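Local coordinates for Lin1840 protein (Listeria innocua serovar 6a, PDB 4ZOC) that probably hydrolyses terminal, non-reducing beta-D-glucosyl residues to release beta-D-glucose, as a glycoside hydrolase family 3 enzyme linked to beta-1,2-glucan metabolism, at residues E693-V705 and D711-V723. The protein carries 2 engineered substitutions. Numbering follows the deposited sequence.
Sequences EKVQEPGLHRVFV and DVDVFEVEVGGYV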
loop_
_atom_site.group_PDB
_atom_site.type_symbol
_atom_site.label_atom_id
_atom_site.label_comp_id
_atom_site.label_asym_id
_atom_site.label_seq_id
_atom_site.Cartn_x
_atom_site.Cartn_y
_atom_site.Cartn_z
ATOM N N GLU A 693 -11.309 22.047 1.039
ATOM C CA GLU A 693 -11.867 22.905 2.039
ATOM C C GLU A 693 -12.226 22.040 3.256
ATOM O O GLU A 693 -12.733 20.910 3.115
ATOM C CB GLU A 693 -13.160 23.530 1.517
ATOM C CG GLU A 693 -13.035 24.347 0.229
ATOM C CD GLU A 693 -14.399 24.723 -0.317
ATOM O OE1 GLU A 693 -15.353 23.930 -0.325
ATOM O OE2 GLU A 693 -14.581 25.870 -0.701
ATOM N N LYS A 694 -11.959 22.564 4.439
ATOM C CA LYS A 694 -12.418 21.965 5.684
ATOM C C LYS A 694 -13.887 22.406 5.891
ATOM O O LYS A 694 -14.141 23.606 5.963
ATOM C CB LYS A 694 -11.531 22.481 6.799
ATOM C CG LYS A 694 -11.846 21.899 8.159
ATOM C CD LYS A 694 -11.424 20.446 8.181
ATOM C CE LYS A 694 -11.140 19.933 9.560
ATOM N NZ LYS A 694 -10.096 20.742 10.222
ATOM N N VAL A 695 -14.815 21.439 5.901
ATOM C CA VAL A 695 -16.246 21.672 5.882
ATOM C C VAL A 695 -16.969 20.910 6.906
ATOM O O VAL A 695 -16.522 19.871 7.411
ATOM C CB VAL A 695 -16.828 21.304 4.517
ATOM C CG1 VAL A 695 -16.197 22.173 3.470
ATOM C CG2 VAL A 695 -16.636 19.851 4.164
ATOM N N GLN A 696 -18.165 21.391 7.214
ATOM C CA GLN A 696 -19.133 20.594 7.938
ATOM C C GLN A 696 -20.421 20.559 7.113
ATOM O O GLN A 696 -20.946 21.587 6.694
ATOM C CB GLN A 696 -19.408 21.193 9.345
ATOM C CG GLN A 696 -20.277 20.286 10.186
ATOM C CD GLN A 696 -20.770 20.812 11.514
ATOM O OE1 GLN A 696 -20.601 22.008 11.887
ATOM N NE2 GLN A 696 -21.340 19.877 12.295
ATOM N N GLU A 697 -20.939 19.381 6.885
ATOM C CA GLU A 697 -22.096 19.172 6.035
ATOM C C GLU A 697 -23.221 18.700 6.977
ATOM O O GLU A 697 -22.992 17.876 7.897
ATOM C CB GLU A 697 -21.812 18.057 4.987
ATOM C CG GLU A 697 -20.785 18.453 3.973
ATOM C CD GLU A 697 -20.405 17.364 2.994
ATOM O OE1 GLU A 697 -20.686 16.170 3.219
ATOM O OE2 GLU A 697 -19.818 17.752 1.981
ATOM N N PRO A 698 -24.464 19.221 6.749
ATOM C CA PRO A 698 -25.606 18.706 7.483
ATOM C C PRO A 698 -25.797 17.228 7.125
ATOM O O PRO A 698 -25.499 16.810 5.948
ATOM C CB PRO A 698 -26.780 19.565 7.048
ATOM C CG PRO A 698 -26.334 20.206 5.785
ATOM C CD PRO A 698 -24.818 20.187 5.699
ATOM N N GLY A 699 -26.250 16.490 8.130
ATOM C CA GLY A 699 -26.626 15.107 7.925
ATOM C C GLY A 699 -26.471 14.302 9.206
ATOM O O GLY A 699 -26.245 14.854 10.264
ATOM N N LEU A 700 -26.615 12.978 9.043
ATOM C CA LEU A 700 -26.619 12.014 10.061
ATOM C C LEU A 700 -25.200 11.626 10.479
ATOM O O LEU A 700 -24.351 11.300 9.604
ATOM C CB LEU A 700 -27.288 10.730 9.551
ATOM C CG LEU A 700 -27.507 9.618 10.636
ATOM C CD1 LEU A 700 -28.338 10.006 11.876
ATOM C CD2 LEU A 700 -28.132 8.361 9.980
ATOM N N HIS A 701 -24.974 11.569 11.791
ATOM C CA HIS A 701 -23.707 11.052 12.367
ATOM C C HIS A 701 -24.068 10.012 13.387
ATOM O O HIS A 701 -25.158 10.088 13.992
ATOM C CB HIS A 701 -22.907 12.152 13.043
ATOM C CG HIS A 701 -22.316 13.137 12.076
ATOM N ND1 HIS A 701 -20.988 13.176 11.765
ATOM C CD2 HIS A 701 -22.910 14.094 11.314
ATOM C CE1 HIS A 701 -20.784 14.079 10.824
ATOM N NE2 HIS A 701 -21.932 14.691 10.578
ATOM N N ARG A 702 -23.207 9.040 13.582
ATOM C CA ARG A 702 -23.288 8.102 14.679
ATOM C C ARG A 702 -22.215 8.364 15.679
ATOM O O ARG A 702 -21.117 8.691 15.337
ATOM C CB ARG A 702 -23.163 6.659 14.192
ATOM C CG ARG A 702 -24.305 6.269 13.266
ATOM C CD ARG A 702 -24.198 4.810 12.939
ATOM N NE ARG A 702 -25.224 4.529 11.966
ATOM C CZ ARG A 702 -25.038 4.165 10.695
ATOM N NH1 ARG A 702 -23.828 4.003 10.162
ATOM N NH2 ARG A 702 -26.089 3.965 9.927
ATOM N N VAL A 703 -22.545 8.141 16.928
ATOM C CA VAL A 703 -21.725 8.406 18.087
ATOM C C VAL A 703 -21.595 7.066 18.799
ATOM O O VAL A 703 -22.606 6.412 19.108
ATOM C CB VAL A 703 -22.386 9.458 19.068
ATOM C CG1 VAL A 703 -21.422 9.745 20.225
ATOM C CG2 VAL A 703 -22.647 10.789 18.362
ATOM N N PHE A 704 -20.352 6.615 18.997
ATOM C CA PHE A 704 -20.054 5.336 19.595
ATOM C C PHE A 704 -19.312 5.564 20.883
ATOM O O PHE A 704 -18.241 6.243 20.928
ATOM C CB PHE A 704 -19.170 4.450 18.693
ATOM C CG PHE A 704 -19.660 4.313 17.269
ATOM C CD1 PHE A 704 -19.386 5.300 16.316
ATOM C CD2 PHE A 704 -20.344 3.166 16.884
ATOM C CE1 PHE A 704 -19.794 5.144 15.021
ATOM C CE2 PHE A 704 -20.755 3.006 15.581
ATOM C CZ PHE A 704 -20.493 4.003 14.638
ATOM N N VAL A 705 -19.820 4.983 21.948
ATOM C CA VAL A 705 -19.191 5.180 23.240
ATOM C C VAL A 705 -18.815 3.785 23.770
ATOM O O VAL A 705 -19.659 2.884 23.893
ATOM C CB VAL A 705 -20.128 5.848 24.246
ATOM C CG1 VAL A 705 -19.368 6.021 25.559
ATOM C CG2 VAL A 705 -20.564 7.220 23.740
ATOM N N ASP A 711 -16.140 -2.484 20.999
ATOM C CA ASP A 711 -16.994 -2.712 22.159
ATOM C C ASP A 711 -17.683 -1.409 22.568
ATOM O O ASP A 711 -17.196 -0.699 23.441
ATOM C CB ASP A 711 -16.149 -3.229 23.310
ATOM C CG ASP A 711 -15.696 -4.643 23.134
ATOM O OD1 ASP A 711 -16.244 -5.378 22.319
ATOM O OD2 ASP A 711 -14.748 -5.044 23.853
ATOM N N VAL A 712 -18.764 -1.089 21.833
ATOM C CA VAL A 712 -19.377 0.240 21.867
ATOM C C VAL A 712 -20.881 0.158 21.859
ATOM O O VAL A 712 -21.424 -0.795 21.323
ATOM C CB VAL A 712 -18.932 1.175 20.737
ATOM C CG1 VAL A 712 -17.451 1.513 20.815
ATOM C CG2 VAL A 712 -19.208 0.547 19.377
ATOM N N ASP A 713 -21.518 1.193 22.418
ATOM C CA ASP A 713 -22.923 1.444 22.219
ATOM C C ASP A 713 -23.013 2.549 21.167
ATOM O O ASP A 713 -22.156 3.429 21.131
ATOM C CB ASP A 713 -23.531 1.979 23.467
ATOM C CG ASP A 713 -23.680 0.947 24.581
ATOM O OD1 ASP A 713 -23.776 -0.242 24.362
ATOM O OD2 ASP A 713 -23.856 1.402 25.732
ATOM N N VAL A 714 -24.068 2.554 20.368
ATOM C CA VAL A 714 -24.174 3.472 19.239
ATOM C C VAL A 714 -25.438 4.373 19.372
ATOM O O VAL A 714 -26.527 3.883 19.699
ATOM C CB VAL A 714 -24.144 2.723 17.883
ATOM C CG1 VAL A 714 -25.335 1.799 17.750
ATOM C CG2 VAL A 714 -24.151 3.663 16.736
ATOM N N PHE A 715 -25.248 5.657 19.092
ATOM C CA PHE A 715 -26.306 6.664 19.054
ATOM C C PHE A 715 -26.283 7.424 17.756
ATOM O O PHE A 715 -25.232 7.468 17.097
ATOM C CB PHE A 715 -26.119 7.561 20.260
ATOM C CG PHE A 715 -25.931 6.794 21.533
ATOM C CD1 PHE A 715 -27.026 6.163 22.141
ATOM C CD2 PHE A 715 -24.686 6.662 22.112
ATOM C CE1 PHE A 715 -26.831 5.390 23.290
ATOM C CE2 PHE A 715 -24.499 5.889 23.224
ATOM C CZ PHE A 715 -25.562 5.272 23.842
ATOM N N GLU A 716 -27.441 7.988 17.344
ATOM C CA GLU A 716 -27.548 8.761 16.105
ATOM C C GLU A 716 -27.936 10.186 16.425
ATOM O O GLU A 716 -28.806 10.448 17.289
ATOM C CB GLU A 716 -28.596 8.169 15.124
ATOM C CG GLU A 716 -28.171 6.800 14.715
ATOM C CD GLU A 716 -28.880 6.227 13.532
ATOM O OE1 GLU A 716 -29.961 6.683 13.225
ATOM O OE2 GLU A 716 -28.315 5.281 12.932
ATOM N N VAL A 717 -27.332 11.104 15.662
ATOM C CA VAL A 717 -27.533 12.541 15.783
ATOM C C VAL A 717 -27.674 13.113 14.403
ATOM O O VAL A 717 -26.847 12.891 13.517
ATOM C CB VAL A 717 -26.372 13.262 16.470
ATOM C CG1 VAL A 717 -26.650 14.746 16.504
ATOM C CG2 VAL A 717 -26.127 12.701 17.863
ATOM N N GLU A 718 -28.750 13.837 14.194
ATOM C CA GLU A 718 -28.935 14.496 12.950
ATOM C C GLU A 718 -28.475 15.971 13.100
ATOM O O GLU A 718 -29.070 16.736 13.846
ATOM C CB GLU A 718 -30.412 14.398 12.518
ATOM C CG GLU A 718 -30.641 14.905 11.110
ATOM C CD GLU A 718 -30.182 13.949 10.004
ATOM O OE1 GLU A 718 -29.803 14.495 8.920
ATOM O OE2 GLU A 718 -30.271 12.692 10.152
ATOM N N VAL A 719 -27.461 16.345 12.327
ATOM C CA VAL A 719 -26.896 17.672 12.276
ATOM C C VAL A 719 -27.497 18.475 11.147
ATOM O O VAL A 719 -27.527 18.051 9.974
ATOM C CB VAL A 719 -25.339 17.608 12.167
ATOM C CG1 VAL A 719 -24.728 19.004 12.259
ATOM C CG2 VAL A 719 -24.770 16.843 13.324
ATOM N N GLY A 720 -28.087 19.613 11.469
ATOM C CA GLY A 720 -28.550 20.514 10.385
ATOM C C GLY A 720 -29.003 21.863 10.857
ATOM O O GLY A 720 -28.690 22.221 11.885
ATOM N N GLY A 721 -29.730 22.603 10.041
ATOM C CA GLY A 721 -30.328 23.882 10.477
ATOM C C GLY A 721 -29.393 25.039 10.319
ATOM O O GLY A 721 -28.694 25.166 9.269
ATOM N N TYR A 722 -29.310 25.872 11.348
ATOM C CA TYR A 722 -28.431 27.012 11.308
ATOM C C TYR A 722 -27.054 26.750 11.892
ATOM O O TYR A 722 -26.820 25.701 12.483
ATOM C CB TYR A 722 -29.109 28.237 11.991
ATOM C CG TYR A 722 -29.440 28.011 13.430
ATOM C CD1 TYR A 722 -28.505 28.193 14.389
ATOM C CD2 TYR A 722 -30.741 27.577 13.827
ATOM C CE1 TYR A 722 -28.810 28.005 15.767
ATOM C CE2 TYR A 722 -31.057 27.395 15.168
ATOM C CZ TYR A 722 -30.073 27.590 16.141
ATOM O OH TYR A 722 -30.351 27.417 17.502
ATOM N N VAL A 723 -26.147 27.712 11.697
ATOM C CA VAL A 723 -24.716 27.583 12.145
ATOM C C VAL A 723 -24.438 28.460 13.387
ATOM O O VAL A 723 -24.695 29.635 13.349
ATOM C CB VAL A 723 -23.720 28.030 11.098
ATOM C CG1 VAL A 723 -22.285 27.699 11.516
ATOM C CG2 VAL A 723 -24.083 27.430 9.826
HETATM O O HOH W 1 -20.562 1.744 26.369
#
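Phe715 N gives a 2.7 Å hydrogen bond to Val703 O, and Val703 N returns one to Phe715 O. Gly699 with Val719, His701 with Val717 and Val705 with Asp713 repeat this two-way exchange, a worked example of antiparallel hairpin pairing. At the Gly699 end the bond from Gly699 N to Val719 O is more bent than the others, 138° at the hydrogen. Between these pairs, Arg702 and Glu716 lie side by side; Glu716 OE2 takes a weak hydrogen bond from Arg702 NE (3.3 Å) at the guanidinium edge, part of a salt bridge, while Arg702 NH1 is hydrogen-bonded to Gln647 OE1. Glu718, bent at chi2 (76°), brings its carboxylate against the Gly699-Leu700 backbone, with Glu718 OE2 3.6 Å from Leu700 CB, and OE1 pairs with Arg284 of the second subunit. On this face too, Val714 CG2, anti to its own N, reaches Phe704 CE2 at 3.6 Å. The other face is mostly apolar: Val703 CG2 meets Val717 CG2 at 4.0 Å, and Val705 CG2 lies at the edge of the Phe715 ring. There His701 CD2 rests against Val719 CG2 (3.9 Å), its ring close to Asp648 and the bound magnesium. Within the fibronectin type III-like domain, strand 638-648 flanks 699-705, and strand 617-620 runs parallel to 712-720.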